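Side-chain contact in bifunctional protein PutA (Bdellovibrio bacteriovorus, PDB 5UR2), which probably oxidises proline to glutamate in two steps, pairing a flavin-dependent proline dehydrogenase with an NAD-dependent glutamate semialdehyde dehydrogenase: residues B[720-723]-B[724-728]. Residues are numbered along the deposited sequence; the frame is centred on the assembly and turned at random.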
loop_
_atom_site.group_PDB
_atom_site.type_symbol
_atom_site.label_atom_id
_atom_site.label_comp_id
_atom_site.label_asym_id
_atom_site.label_seq_id
_atom_site.Cartn_x
_atom_site.Cartn_y
_atom_site.Cartn_z
ATOM N N LYS B 720 -2.309 -29.446 -6.475
ATOM C CA LYS B 720 -1.826 -28.897 -7.734
ATOM C C LYS B 720 -2.731 -29.319 -8.885
ATOM O O LYS B 720 -3.101 -28.497 -9.731
ATOM C CB LYS B 720 -0.396 -29.366 -7.987
ATOM C CG LYS B 720 0.321 -28.620 -9.098
ATOM C CD LYS B 720 1.673 -29.259 -9.413
ATOM C CE LYS B 720 1.459 -30.615 -10.073
ATOM N NZ LYS B 720 2.660 -31.116 -10.747
ATOM N N ALA B 721 -3.121 -30.596 -8.911
ATOM C CA ALA B 721 -3.924 -31.120 -10.010
ATOM C C ALA B 721 -5.253 -30.381 -10.142
ATOM O O ALA B 721 -5.717 -30.107 -11.254
ATOM C CB ALA B 721 -4.153 -32.618 -9.805
ATOM N N VAL B 722 -5.913 -30.100 -9.020
ATOM C CA VAL B 722 -7.176 -29.372 -9.087
ATOM C C VAL B 722 -6.928 -27.912 -9.460
ATOM O O VAL B 722 -7.668 -27.325 -10.259
ATOM C CB VAL B 722 -7.939 -29.508 -7.757
ATOM C CG1 VAL B 722 -9.301 -28.850 -7.862
ATOM C CG2 VAL B 722 -8.080 -30.979 -7.384
ATOM N N GLY B 723 -5.886 -27.306 -8.875
ATOM C CA GLY B 723 -5.565 -25.914 -9.158
ATOM C C GLY B 723 -5.306 -25.652 -10.628
ATOM O O GLY B 723 -5.782 -24.663 -11.188
ATOM N N LEU B 724 -4.524 -26.525 -11.266
ATOM C CA LEU B 724 -4.288 -26.381 -12.692
ATOM C C LEU B 724 -5.583 -26.543 -13.478
ATOM O O LEU B 724 -5.827 -25.802 -14.437
ATOM C CB LEU B 724 -3.238 -27.394 -13.162
ATOM C CG LEU B 724 -1.886 -27.225 -12.459
ATOM C CD1 LEU B 724 -0.837 -28.136 -13.055
ATOM C CD2 LEU B 724 -1.417 -25.776 -12.446
ATOM N N HIS B 725 -6.427 -27.508 -13.089
ATOM C CA HIS B 725 -7.702 -27.701 -13.780
ATOM C C HIS B 725 -8.571 -26.454 -13.660
ATOM O O HIS B 725 -9.130 -25.970 -14.653
ATOM C CB HIS B 725 -8.439 -28.922 -13.205
ATOM C CG HIS B 725 -9.821 -29.114 -13.758
ATOM N ND1 HIS B 725 -10.062 -29.589 -15.030
ATOM C CD2 HIS B 725 -11.034 -28.808 -13.237
ATOM C CE1 HIS B 725 -11.365 -29.616 -15.250
ATOM N NE2 HIS B 725 -11.977 -29.134 -14.182
ATOM N N ILE B 726 -8.657 -25.896 -12.448
ATOM C CA ILE B 726 -9.477 -24.708 -12.207
ATOM C C ILE B 726 -8.961 -23.526 -13.018
ATOM O O ILE B 726 -9.739 -22.780 -13.623
ATOM C CB ILE B 726 -9.502 -24.381 -10.704
ATOM C CG1 ILE B 726 -10.364 -25.401 -9.955
ATOM C CG2 ILE B 726 -10.003 -22.942 -10.489
ATOM C CD1 ILE B 726 -10.371 -25.226 -8.451
ATOM N N MET B 727 -7.643 -23.339 -13.053
ATOM C CA MET B 727 -7.119 -22.205 -13.800
ATOM C C MET B 727 -7.402 -22.368 -15.283
ATOM O O MET B 727 -7.692 -21.389 -15.977
ATOM C CB MET B 727 -5.619 -22.043 -13.547
ATOM C CG MET B 727 -5.304 -21.494 -12.174
ATOM S SD MET B 727 -3.542 -21.165 -11.974
ATOM C CE MET B 727 -2.909 -22.796 -12.246
ATOM N N ASN B 728 -7.375 -23.604 -15.764
ATOM C CA ASN B 728 -7.737 -23.870 -17.146
ATOM C C ASN B 728 -9.204 -23.538 -17.406
ATOM O O ASN B 728 -9.537 -22.837 -18.372
ATOM C CB ASN B 728 -7.443 -25.331 -17.452
ATOM C CG ASN B 728 -7.078 -25.540 -18.865
ATOM O OD1 ASN B 728 -7.937 -25.869 -19.677
ATOM N ND2 ASN B 728 -5.799 -25.315 -19.201
#
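The carbonyl oxygen of Val722 accepts the backbone N-H of Ile726, with N to O at 2.8 Å. The side chain of Ile726 lies beside the same oxygen, its CG1 3.3 Å from Val722 O. CG1 is there because it stands anti to the carbonyl carbon of Ile726 (chi1 -73°), which turns it back along the helix. From there CD1 of Ile726 reaches CG1 of Val722 at 3.8 Å. The two side chains meet at an angle, methyl against methyl. Both also touch Phe716, and Ile726 reaches Ile714 as well, so the Val722-Ile726 face of the helix packs on strand 711-717.

The bond from Leu724 N to Lys720 O is nearly straight, with an N-H...O angle of 171°. CG of Leu724 sits 3.2 Å from that oxygen, and CD1 of Leu724 makes a looser contact with CG of Lys720. The NZ of Lys720 forms a salt bridge with Glu900.

These bonds belong to the first turns of helix 720-730, the helical link of a beta-alpha-beta unit between strands 711-717 and 742-746. The unit is part of the aldehyde dehydrogenase module. Strand 742-746 ends at Glu746, a predicted active-site residue.

Gly723 has no side chain. Its carbonyl oxygen takes the N-H of Met727, and the Met727 chain folds back over it, with CE 3.6 Å from Gly723 O. Leu724 packs on Val733 and Met727 on Val740, both of the second subunit, so Leu724 and Met727 lie at the dimer interface.

The bond from His725 N to Ala721 O is longer, at 3.3 Å, and the donor lies above the carbonyl plane. CB of His725 rests against Val722 O, while its ring NE2 is hydrogen-bonded to Glu703.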